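PDB 2D81: PHB depolymerase from Penicillium funiculosum, which hydrolyses the ester bonds of poly-3-hydroxybutyrate, a microbial storage polyester, using an alpha/beta-hydrolase fold. Local coordinates for residues 92-103 with 124-135; 233-242 with 259-267. All coordinates share one frame; numbering follows the deposited sequence.

Both contacts reach the eight-stranded mixed sheet of the alpha/beta-hydrolase fold, but in different parts of it. Contact 1 pairs strand 92-98 with strand 125-130, at one edge of the sheet, and then follows the loops beyond them. Contact 2, which opens only after contact 1 has closed along the chain, sets the short helices 234-237 and 240-244 against the end of strand 256-260, on the other side of the central strands, and the loop after it. Their centres lie 23 Å apart and their nearest atoms about 10 Å, without touching. Contact 1 supplies Thr103 and His135 to the pocket holding the hydroxybutyrate trimer; contact 2 takes no part in the pocket, its Pro265 side chain staying about 10 Å from the ligand.

Contact 1: 92-103 with 124-135; sequences KIYMWTGSSDTT and NVSYVTTTGAVH. With NAG (2-acetamido-2-deoxy-beta-D-glucopyranose), chain B; RB3 ((1R)-3-{[(1R)-3-methoxy-1-methyl-3-oxopropyl]oxy}-1-methyl-3-oxopropyl (3R)-3-hydroxybutanoate), chain C.
Asp101 and His135 meet where two parallel strands of the hydrolase sheet run out into loops. ND1 of His135 donates to OD1 of Asp101 at 2.8 Å, reaching the carboxylate on its syn side, 27° out of its plane, consistent with the acid-histidine pair of such esterases. A water also donates to OD1 and ties it to Gly98 N and Val134 O. OD2 accepts from Thr103 N at 2.8 Å, an Asx turn, and from Val104 N, so both oxygens are held. Thr103 lays CG2 over one face of the His135 ring, 4.0 Å from its centroid, while His135 NE2 comes within 3.8 Å of C2A of the bound trimer. Behind them, Trp96 swings its indole anti to the backbone N (chi1 177°), and NE1 gives an almost straight bond of 2.8 Å to Thr130 OG1. Ser99 OG accepts from Gly132 N at 2.8 Å. Gly98 suits its place because a CB would strike Ala133 O. Seven backbone bonds, from Ile93 N-Asn124 O through Ser99 N-Thr130 O, zip the strands; Asn124 ND2 carries the glycan. Strand 125-130 forms one edge of the sheet and 92-98 continues to 39-43, with helix 106-116 covering Met95 and Tyr127 and helix 164-173 covering Tyr94 and Ser126.

Contact 2: 233-242 with 259-267; sequences SYSSIGSRFI and LYPQAIPDY
The backbones of 233-242 and 259-267 come near each other at two points, with CA atoms 5.7 Å apart at Ser233 and Ala263 and 7.1 Å at Ile242 and Tyr260. The contact lies in a beta-alpha-beta crossover of the alpha/beta-hydrolase fold: strand 221-227 leads through short helices to its parallel neighbour 256-260, and the loop beyond that strand meets the start of the first helix. Ser233 occupies the N-cap position there. In the first turn, where backbone N-H groups need acceptors from elsewhere, Gln262 provides one: its OE1 takes the N-H of Tyr234 at 3.0 Å, with a bent N-H...O angle of 140°. The glutamine chain folds at chi2 (-61°), which also brings NE2 back to its own segment, 3.0 Å from Tyr260 O at the end of strand 256-260 and above that carbonyl's plane. One amide thus serves both sides, holding its orientation. The next N-H, of Ser235, gives to a water at 2.9 Å, and this water donates in turn to Ala263 O.

Further along, Ile242 lays CG1 over one face of the Tyr260 ring, 4.0 Å from the centroid, and CG2 reaches the same ring. Tyr260 CD2 comes to the edge of the Phe241 ring, 4.1 Å from Phe241 CD2. Tyrosine suits this site because its flat ring receives the isoleucine while OH bonds to Asn248 OD1. With an alanine here, Ile242 would probably lose the surface it lies on and Asn248 its hydroxyl partner. At the other end of the contact Ser235, small enough for close approach, is pressed by Ile264 CD1, which sits only 3.4 Å from Ser235 CB.

Contact 1: 92-103 with 124-135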
loop_
_atom_site.group_PDB
_atom_site.type_symbol
_atom_site.label_atom_id
_atom_site.label_comp_id
_atom_site.label_asym_id
_atom_site.label_seq_id
_atom_site.Cartn_x
_atom_site.Cartn_y
_atom_site.Cartn_z
ATOM N N LYS A 92 6.670 -12.699 -1.602
ATOM C CA LYS A 92 7.714 -11.741 -1.936
ATOM C C LYS A 92 7.414 -10.445 -1.198
ATOM O O LYS A 92 6.324 -9.887 -1.329
ATOM C CB LYS A 92 7.746 -11.484 -3.446
ATOM C CG LYS A 92 7.966 -12.732 -4.289
ATOM C CD LYS A 92 9.294 -13.392 -3.966
ATOM C CE LYS A 92 10.466 -12.543 -4.429
ATOM N NZ LYS A 92 10.529 -12.477 -5.913
ATOM N N ILE A 93 8.377 -9.973 -0.413
ATOM C CA ILE A 93 8.177 -8.771 0.384
ATOM C C ILE A 93 9.251 -7.746 0.065
ATOM O O ILE A 93 10.446 -8.019 0.192
ATOM C CB ILE A 93 8.204 -9.093 1.895
ATOM C CG1 ILE A 93 7.103 -10.103 2.225
ATOM C CG2 ILE A 93 8.007 -7.816 2.711
ATOM C CD1 ILE A 93 7.094 -10.561 3.669
ATOM N N TYR A 94 8.805 -6.572 -0.370
ATOM C CA TYR A 94 9.690 -5.466 -0.709
ATOM C C TYR A 94 9.534 -4.362 0.330
ATOM O O TYR A 94 8.418 -4.003 0.695
ATOM C CB TYR A 94 9.339 -4.917 -2.095
ATOM C CG TYR A 94 10.073 -3.641 -2.447
ATOM C CD1 TYR A 94 11.348 -3.677 -3.005
ATOM C CD2 TYR A 94 9.501 -2.396 -2.188
ATOM C CE1 TYR A 94 12.036 -2.502 -3.299
ATOM C CE2 TYR A 94 10.180 -1.217 -2.475
ATOM C CZ TYR A 94 11.446 -1.278 -3.030
ATOM O OH TYR A 94 12.122 -0.116 -3.305
ATOM N N MET A 95 10.655 -3.831 0.805
ATOM C CA MET A 95 10.641 -2.752 1.789
ATOM C C MET A 95 11.636 -1.662 1.411
ATOM O O MET A 95 12.739 -1.955 0.950
ATOM C CB MET A 95 10.972 -3.302 3.179
ATOM C CG MET A 95 9.863 -4.155 3.769
ATOM S SD MET A 95 10.338 -4.938 5.315
ATOM C CE MET A 95 11.173 -6.390 4.681
ATOM N N TRP A 96 11.238 -0.407 1.600
ATOM C CA TRP A 96 12.074 0.733 1.232
ATOM C C TRP A 96 12.004 1.828 2.281
ATOM O O TRP A 96 10.945 2.097 2.845
ATOM C CB TRP A 96 11.629 1.321 -0.113
ATOM C CG TRP A 96 12.411 2.547 -0.518
ATOM C CD1 TRP A 96 13.606 2.576 -1.184
ATOM C CD2 TRP A 96 12.071 3.916 -0.251
ATOM N NE1 TRP A 96 14.030 3.873 -1.344
ATOM C CE2 TRP A 96 13.108 4.717 -0.782
ATOM C CE3 TRP A 96 10.990 4.544 0.389
ATOM C CZ2 TRP A 96 13.096 6.115 -0.698
ATOM C CZ3 TRP A 96 10.981 5.938 0.474
ATOM C CH2 TRP A 96 12.028 6.706 -0.068
ATOM N N THR A 97 13.141 2.464 2.532
ATOM C CA THR A 97 13.160 3.678 3.324
ATOM C C THR A 97 14.193 4.645 2.761
ATOM O O THR A 97 15.200 4.229 2.182
ATOM C CB THR A 97 13.499 3.377 4.797
ATOM O OG1 THR A 97 13.466 4.596 5.551
ATOM C CG2 THR A 97 14.879 2.748 4.909
ATOM N N GLY A 98 13.929 5.936 2.916
ATOM C CA GLY A 98 14.966 6.926 2.685
ATOM C C GLY A 98 15.800 7.031 3.949
ATOM O O GLY A 98 15.267 6.918 5.051
ATOM N N SER A 99 17.103 7.237 3.806
ATOM C CA SER A 99 17.976 7.271 4.974
ATOM C C SER A 99 17.767 8.553 5.777
ATOM O O SER A 99 18.098 8.609 6.961
ATOM C CB SER A 99 19.448 7.150 4.556
ATOM O OG SER A 99 19.905 8.325 3.912
ATOM N N SER A 100 17.207 9.573 5.128
ATOM C CA SER A 100 17.046 10.890 5.742
ATOM C C SER A 100 15.606 11.141 6.175
ATOM O O SER A 100 15.237 12.264 6.518
ATOM C CB SER A 100 17.480 11.987 4.763
ATOM O OG SER A 100 18.857 11.878 4.442
ATOM N N ASP A 101 14.799 10.090 6.154
ATOM C CA ASP A 101 13.403 10.170 6.570
ATOM C C ASP A 101 13.333 10.242 8.100
ATOM O O ASP A 101 13.756 9.315 8.797
ATOM C CB ASP A 101 12.657 8.940 6.032
ATOM C CG ASP A 101 11.171 8.950 6.345
ATOM O OD1 ASP A 101 10.438 8.189 5.680
ATOM O OD2 ASP A 101 10.733 9.691 7.250
ATOM N N THR A 102 12.822 11.354 8.619
ATOM C CA THR A 102 12.645 11.511 10.059
ATOM C C THR A 102 11.171 11.664 10.413
ATOM O O THR A 102 10.821 12.098 11.512
ATOM C CB THR A 102 13.423 12.736 10.596
ATOM O OG1 THR A 102 13.035 13.913 9.875
ATOM C CG2 THR A 102 14.921 12.518 10.447
ATOM N N THR A 103 10.310 11.295 9.470
ATOM C CA THR A 103 8.871 11.313 9.687
ATOM C C THR A 103 8.393 9.925 10.106
ATOM O O THR A 103 7.646 9.783 11.074
ATOM C CB THR A 103 8.130 11.735 8.411
ATOM O OG1 THR A 103 8.538 13.058 8.041
ATOM C CG2 THR A 103 6.628 11.706 8.634
ATOM N N ASN A 124 13.433 -14.171 -0.348
ATOM C CA ASN A 124 12.325 -13.482 -1.009
ATOM C C ASN A 124 11.995 -12.127 -0.391
ATOM O O ASN A 124 10.929 -11.562 -0.648
ATOM C CB ASN A 124 11.067 -14.358 -1.012
ATOM C CG ASN A 124 11.081 -15.384 -2.124
ATOM O OD1 ASN A 124 11.763 -15.199 -3.130
ATOM N ND2 ASN A 124 10.311 -16.454 -1.956
ATOM N N VAL A 125 12.912 -11.605 0.414
ATOM C CA VAL A 125 12.766 -10.265 0.977
ATOM C C VAL A 125 13.807 -9.332 0.362
ATOM O O VAL A 125 14.983 -9.677 0.285
ATOM C CB VAL A 125 12.963 -10.277 2.513
ATOM C CG1 VAL A 125 12.854 -8.859 3.065
ATOM C CG2 VAL A 125 11.927 -11.176 3.165
ATOM N N SER A 126 13.371 -8.156 -0.081
ATOM C CA SER A 126 14.303 -7.116 -0.505
ATOM C C SER A 126 14.087 -5.862 0.332
ATOM O O SER A 126 12.999 -5.293 0.334
ATOM C CB SER A 126 14.103 -6.782 -1.984
ATOM O OG SER A 126 14.976 -5.738 -2.392
ATOM N N TYR A 127 15.124 -5.443 1.048
ATOM C CA TYR A 127 15.041 -4.232 1.851
ATOM C C TYR A 127 16.044 -3.228 1.305
ATOM O O TYR A 127 17.249 -3.493 1.270
ATOM C CB TYR A 127 15.349 -4.552 3.319
ATOM C CG TYR A 127 15.134 -3.404 4.286
ATOM C CD1 TYR A 127 16.074 -2.380 4.415
ATOM C CD2 TYR A 127 14.001 -3.359 5.099
ATOM C CE1 TYR A 127 15.892 -1.342 5.339
ATOM C CE2 TYR A 127 13.810 -2.330 6.021
ATOM C CZ TYR A 127 14.759 -1.328 6.137
ATOM O OH TYR A 127 14.578 -0.321 7.058
ATOM N N VAL A 128 15.534 -2.081 0.871
ATOM C CA VAL A 128 16.347 -1.084 0.183
ATOM C C VAL A 128 16.328 0.257 0.910
ATOM O O VAL A 128 15.272 0.732 1.342
ATOM C CB VAL A 128 15.847 -0.874 -1.260
ATOM C CG1 VAL A 128 16.677 0.192 -1.956
ATOM C CG2 VAL A 128 15.915 -2.186 -2.022
ATOM N N THR A 129 17.505 0.862 1.047
ATOM C CA THR A 129 17.610 2.215 1.575
ATOM C C THR A 129 18.180 3.131 0.501
ATOM O O THR A 129 19.227 2.842 -0.076
ATOM C CB THR A 129 18.534 2.266 2.812
ATOM O OG1 THR A 129 18.022 1.392 3.826
ATOM C CG2 THR A 129 18.610 3.684 3.365
ATOM N N THR A 130 17.487 4.229 0.227
ATOM C CA THR A 130 18.025 5.249 -0.664
ATOM C C THR A 130 18.677 6.344 0.165
ATOM O O THR A 130 18.020 7.019 0.959
ATOM C CB THR A 130 16.925 5.866 -1.547
ATOM O OG1 THR A 130 16.406 4.862 -2.430
ATOM C CG2 THR A 130 17.480 7.019 -2.371
ATOM N N THR A 131 19.982 6.506 -0.019
ATOM C CA THR A 131 20.754 7.474 0.746
ATOM C C THR A 131 20.300 8.896 0.437
ATOM O O THR A 131 20.277 9.306 -0.723
ATOM C CB THR A 131 22.258 7.350 0.425
ATOM O OG1 THR A 131 22.707 6.026 0.751
ATOM C CG2 THR A 131 23.058 8.366 1.226
ATOM N N GLY A 132 19.937 9.641 1.477
ATOM C CA GLY A 132 19.604 11.043 1.300
ATOM C C GLY A 132 18.131 11.338 1.074
ATOM O O GLY A 132 17.711 12.495 1.140
ATOM N N ALA A 133 17.341 10.302 0.808
ATOM C CA ALA A 133 15.916 10.490 0.554
ATOM C C ALA A 133 15.161 10.733 1.857
ATOM O O ALA A 133 15.433 10.091 2.874
ATOM C CB ALA A 133 15.346 9.266 -0.161
ATOM N N VAL A 134 14.214 11.664 1.827
ATOM C CA VAL A 134 13.379 11.928 2.993
ATOM C C VAL A 134 12.055 11.179 2.875
ATOM O O VAL A 134 11.924 10.253 2.069
ATOM C CB VAL A 134 13.093 13.439 3.150
ATOM C CG1 VAL A 134 14.406 14.200 3.298
ATOM C CG2 VAL A 134 12.309 13.956 1.953
ATOM N N HIS A 135 11.075 11.581 3.677
ATOM C CA HIS A 135 9.749 10.992 3.598
ATOM C C HIS A 135 9.015 11.469 2.345
ATOM O O HIS A 135 8.436 12.555 2.322
ATOM C CB HIS A 135 8.937 11.360 4.835
ATOM C CG HIS A 135 7.733 10.496 5.031
ATOM N ND1 HIS A 135 7.824 9.171 5.403
ATOM C CD2 HIS A 135 6.415 10.754 4.871
ATOM C CE1 HIS A 135 6.611 8.650 5.461
ATOM N NE2 HIS A 135 5.739 9.590 5.142
HETATM C C1 NAG B . 9.978 -17.294 -3.093
HETATM C C2 NAG B . 9.321 -18.599 -2.610
HETATM C C3 NAG B . 8.803 -19.445 -3.792
HETATM C C4 NAG B . 8.068 -18.604 -4.847
HETATM C C5 NAG B . 8.882 -17.363 -5.197
HETATM C C6 NAG B . 8.199 -16.449 -6.194
HETATM C C7 NAG B . 10.009 -19.978 -0.740
HETATM C C8 NAG B . 10.884 -21.156 -0.338
HETATM N N2 NAG B . 10.316 -19.363 -1.880
HETATM O O3 NAG B . 7.915 -20.440 -3.305
HETATM O O4 NAG B . 7.876 -19.384 -6.017
HETATM O O5 NAG B . 9.122 -16.598 -4.002
HETATM O O6 NAG B . 9.155 -15.719 -6.949
HETATM O O7 NAG B . 9.071 -19.637 -0.019
HETATM O O1M RB3 C . 3.543 12.058 8.337
HETATM C C1A RB3 C . 2.826 11.196 7.783
HETATM O O1A RB3 C . 1.799 11.423 7.106
HETATM C C2A RB3 C . 3.244 9.734 7.950
HETATM C C3A RB3 C . 2.120 8.899 8.567
HETATM C C4A RB3 C . 2.613 7.460 8.727
HETATM O O3A RB3 C . 1.786 9.437 9.858
HETATM C C1B RB3 C . 0.451 9.382 10.115
HETATM O O1B RB3 C . -0.268 8.567 9.539
HETATM C C2B RB3 C . -0.131 10.361 11.138
HETATM C C3B RB3 C . -1.529 9.970 11.626
HETATM C C4B RB3 C . -1.506 8.637 12.377
HETATM O O3B RB3 C . -2.011 10.985 12.521
HETATM C C1C RB3 C . -2.608 12.016 11.865
HETATM O O1C RB3 C . -2.190 12.379 10.766
HETATM C C2C RB3 C . -3.794 12.728 12.520
HETATM C C3C RB3 C . -3.491 14.211 12.743
HETATM C C4C RB3 C . -4.671 14.904 13.425
HETATM O O3C RB3 C . -2.309 14.344 13.536
HETATM O O HOH W 1 11.568 7.594 3.265
#

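Contact 2: 233-242 with 259-267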
loop_
_atom_site.group_PDB
_atom_site.type_symbol
_atom_site.label_atom_id
_atom_site.label_comp_id
_atom_site.label_asym_id
_atom_site.label_seq_id
_atom_site.Cartn_x
_atom_site.Cartn_y
_atom_site.Cartn_z
ATOM N N SER A 233 -4.419 11.728 -1.019
ATOM C CA SER A 233 -5.672 11.283 -1.617
ATOM C C SER A 233 -6.015 12.199 -2.785
ATOM O O SER A 233 -5.473 13.298 -2.899
ATOM C CB SER A 233 -6.810 11.313 -0.595
ATOM O OG SER A 233 -7.160 12.641 -0.252
ATOM N N TYR A 234 -6.911 11.741 -3.653
ATOM C CA TYR A 234 -7.335 12.532 -4.802
ATOM C C TYR A 234 -7.872 13.880 -4.334
ATOM O O TYR A 234 -7.692 14.902 -5.002
ATOM C CB TYR A 234 -8.426 11.793 -5.574
ATOM C CG TYR A 234 -8.737 12.413 -6.912
ATOM C CD1 TYR A 234 -7.988 12.088 -8.041
ATOM C CD2 TYR A 234 -9.766 13.341 -7.048
ATOM C CE1 TYR A 234 -8.256 12.671 -9.276
ATOM C CE2 TYR A 234 -10.043 13.932 -8.279
ATOM C CZ TYR A 234 -9.285 13.593 -9.387
ATOM O OH TYR A 234 -9.556 14.173 -10.603
ATOM N N SER A 235 -8.539 13.871 -3.184
ATOM C CA SER A 235 -9.061 15.091 -2.578
ATOM C C SER A 235 -7.954 16.122 -2.356
ATOM O O SER A 235 -8.185 17.332 -2.453
ATOM C CB SER A 235 -9.727 14.759 -1.238
ATOM O OG SER A 235 -10.216 15.928 -0.605
ATOM N N SER A 236 -6.751 15.639 -2.060
ATOM C CA SER A 236 -5.645 16.521 -1.697
ATOM C C SER A 236 -4.802 16.955 -2.895
ATOM O O SER A 236 -4.473 18.134 -3.033
ATOM C CB SER A 236 -4.742 15.841 -0.666
ATOM O OG SER A 236 -5.426 15.617 0.554
ATOM N N ILE A 237 -4.449 16.004 -3.752
ATOM C CA ILE A 237 -3.503 16.276 -4.831
ATOM C C ILE A 237 -4.004 15.821 -6.199
ATOM O O ILE A 237 -3.219 15.670 -7.139
ATOM C CB ILE A 237 -2.138 15.602 -4.557
ATOM C CG1 ILE A 237 -2.321 14.093 -4.385
ATOM C CG2 ILE A 237 -1.498 16.211 -3.318
ATOM C CD1 ILE A 237 -1.026 13.329 -4.190
ATOM N N GLY A 238 -5.309 15.605 -6.312
ATOM C CA GLY A 238 -5.865 15.145 -7.572
ATOM C C GLY A 238 -5.228 13.845 -8.027
ATOM O O GLY A 238 -5.032 12.933 -7.226
ATOM N N SER A 239 -4.896 13.756 -9.311
ATOM C CA SER A 239 -4.406 12.504 -9.878
ATOM C C SER A 239 -2.889 12.347 -9.773
ATOM O O SER A 239 -2.308 11.483 -10.423
ATOM C CB SER A 239 -4.824 12.391 -11.346
ATOM O OG SER A 239 -4.200 13.391 -12.133
ATOM N N ARG A 240 -2.244 13.165 -8.950
ATOM C CA ARG A 240 -0.788 13.147 -8.905
ATOM C C ARG A 240 -0.169 11.849 -8.390
ATOM O O ARG A 240 0.901 11.456 -8.852
ATOM C CB ARG A 240 -0.259 14.336 -8.100
ATOM C CG ARG A 240 -0.405 15.664 -8.828
ATOM C CD ARG A 240 0.478 16.740 -8.214
ATOM N NE ARG A 240 0.288 18.040 -8.850
ATOM C CZ ARG A 240 0.521 18.291 -10.136
ATOM N NH1 ARG A 240 0.956 17.327 -10.937
ATOM N NH2 ARG A 240 0.320 19.508 -10.621
ATOM N N PHE A 241 -0.815 11.168 -7.449
ATOM C CA PHE A 241 -0.254 9.899 -6.999
ATOM C C PHE A 241 -0.416 8.865 -8.107
ATOM O O PHE A 241 0.497 8.089 -8.391
ATOM C CB PHE A 241 -0.940 9.389 -5.727
ATOM C CG PHE A 241 -0.226 8.226 -5.080
ATOM C CD1 PHE A 241 0.777 8.442 -4.140
ATOM C CD2 PHE A 241 -0.536 6.918 -5.439
ATOM C CE1 PHE A 241 1.464 7.365 -3.565
ATOM C CE2 PHE A 241 0.143 5.839 -4.872
ATOM C CZ PHE A 241 1.144 6.064 -3.935
ATOM N N ILE A 242 -1.585 8.861 -8.736
ATOM C CA ILE A 242 -1.869 7.910 -9.800
ATOM C C ILE A 242 -0.876 8.046 -10.951
ATOM O O ILE A 242 -0.464 7.048 -11.545
ATOM C CB ILE A 242 -3.308 8.105 -10.328
ATOM C CG1 ILE A 242 -4.304 7.743 -9.221
ATOM C CG2 ILE A 242 -3.541 7.249 -11.574
ATOM C CD1 ILE A 242 -5.715 8.217 -9.480
ATOM N N LEU A 259 -4.785 -0.909 -9.074
ATOM C CA LEU A 259 -5.949 -0.358 -8.383
ATOM C C LEU A 259 -5.503 0.706 -7.388
ATOM O O LEU A 259 -4.593 0.472 -6.590
ATOM C CB LEU A 259 -6.701 -1.469 -7.644
ATOM C CG LEU A 259 -7.832 -1.053 -6.695
ATOM C CD1 LEU A 259 -8.963 -0.391 -7.483
ATOM C CD2 LEU A 259 -8.350 -2.283 -5.955
ATOM N N TYR A 260 -6.138 1.873 -7.453
ATOM C CA TYR A 260 -5.803 2.985 -6.562
ATOM C C TYR A 260 -6.982 3.395 -5.681
ATOM O O TYR A 260 -7.733 4.306 -6.033
ATOM C CB TYR A 260 -5.369 4.228 -7.359
ATOM C CG TYR A 260 -4.120 4.081 -8.198
ATOM C CD1 TYR A 260 -4.195 3.715 -9.546
ATOM C CD2 TYR A 260 -2.863 4.343 -7.655
ATOM C CE1 TYR A 260 -3.042 3.620 -10.332
ATOM C CE2 TYR A 260 -1.707 4.248 -8.430
ATOM C CZ TYR A 260 -1.804 3.887 -9.764
ATOM O OH TYR A 260 -0.661 3.793 -10.528
ATOM N N PRO A 261 -7.168 2.730 -4.531
ATOM C CA PRO A 261 -8.284 3.101 -3.649
ATOM C C PRO A 261 -7.999 4.499 -3.094
ATOM O O PRO A 261 -6.843 4.907 -3.018
ATOM C CB PRO A 261 -8.235 2.033 -2.554
ATOM C CG PRO A 261 -7.550 0.859 -3.237
ATOM C CD PRO A 261 -6.467 1.538 -4.024
ATOM N N GLN A 262 -9.038 5.230 -2.701
ATOM C CA GLN A 262 -8.842 6.601 -2.232
ATOM C C GLN A 262 -9.401 6.834 -0.836
ATOM O O GLN A 262 -10.564 6.540 -0.570
ATOM C CB GLN A 262 -9.495 7.597 -3.196
ATOM C CG GLN A 262 -8.979 7.546 -4.635
ATOM C CD GLN A 262 -7.500 7.859 -4.745
ATOM O OE1 GLN A 262 -7.006 8.808 -4.141
ATOM N NE2 GLN A 262 -6.788 7.064 -5.533
ATOM N N ALA A 263 -8.570 7.372 0.050
ATOM C CA ALA A 263 -9.057 7.845 1.343
ATOM C C ALA A 263 -9.593 9.264 1.169
ATOM O O ALA A 263 -9.610 9.798 0.061
ATOM C CB ALA A 263 -7.926 7.824 2.375
ATOM N N ILE A 264 -10.028 9.874 2.268
ATOM C CA ILE A 264 -10.593 11.218 2.227
ATOM C C ILE A 264 -10.383 11.897 3.581
ATOM O O ILE A 264 -10.414 11.245 4.620
ATOM C CB ILE A 264 -12.120 11.162 1.916
ATOM C CG1 ILE A 264 -12.700 12.573 1.774
ATOM C CG2 ILE A 264 -12.849 10.424 3.025
ATOM C CD1 ILE A 264 -12.311 13.273 0.498
ATOM N N PRO A 265 -10.129 13.213 3.585
ATOM C CA PRO A 265 -9.938 13.868 4.878
ATOM C C PRO A 265 -11.180 13.680 5.749
ATOM O O PRO A 265 -12.309 13.718 5.255
ATOM C CB PRO A 265 -9.711 15.324 4.490
ATOM C CG PRO A 265 -8.963 15.191 3.199
ATOM C CD PRO A 265 -9.749 14.113 2.481
ATOM N N ASP A 266 -10.959 13.457 7.040
ATOM C CA ASP A 266 -12.035 13.277 8.009
ATOM C C ASP A 266 -11.687 14.072 9.264
ATOM O O ASP A 266 -10.805 13.686 10.032
ATOM C CB ASP A 266 -12.196 11.784 8.338
ATOM C CG ASP A 266 -13.113 11.530 9.526
ATOM O OD1 ASP A 266 -13.902 12.427 9.894
ATOM O OD2 ASP A 266 -13.050 10.416 10.091
ATOM N N TYR A 267 -12.377 15.189 9.464
ATOM C CA TYR A 267 -11.996 16.128 10.514
ATOM C C TYR A 267 -12.593 15.765 11.869
ATOM O O TYR A 267 -12.285 16.403 12.882
ATOM C CB TYR A 267 -12.419 17.547 10.127
ATOM C CG TYR A 267 -11.900 17.972 8.774
ATOM C CD1 TYR A 267 -12.769 18.148 7.695
ATOM C CD2 TYR A 267 -10.537 18.164 8.561
ATOM C CE1 TYR A 267 -12.289 18.501 6.436
ATOM C CE2 TYR A 267 -10.046 18.515 7.309
ATOM C CZ TYR A 267 -10.926 18.681 6.251
ATOM O OH TYR A 267 -10.441 19.023 5.010
HETATM O O HOH W 2 -9.826 11.530 -2.060
#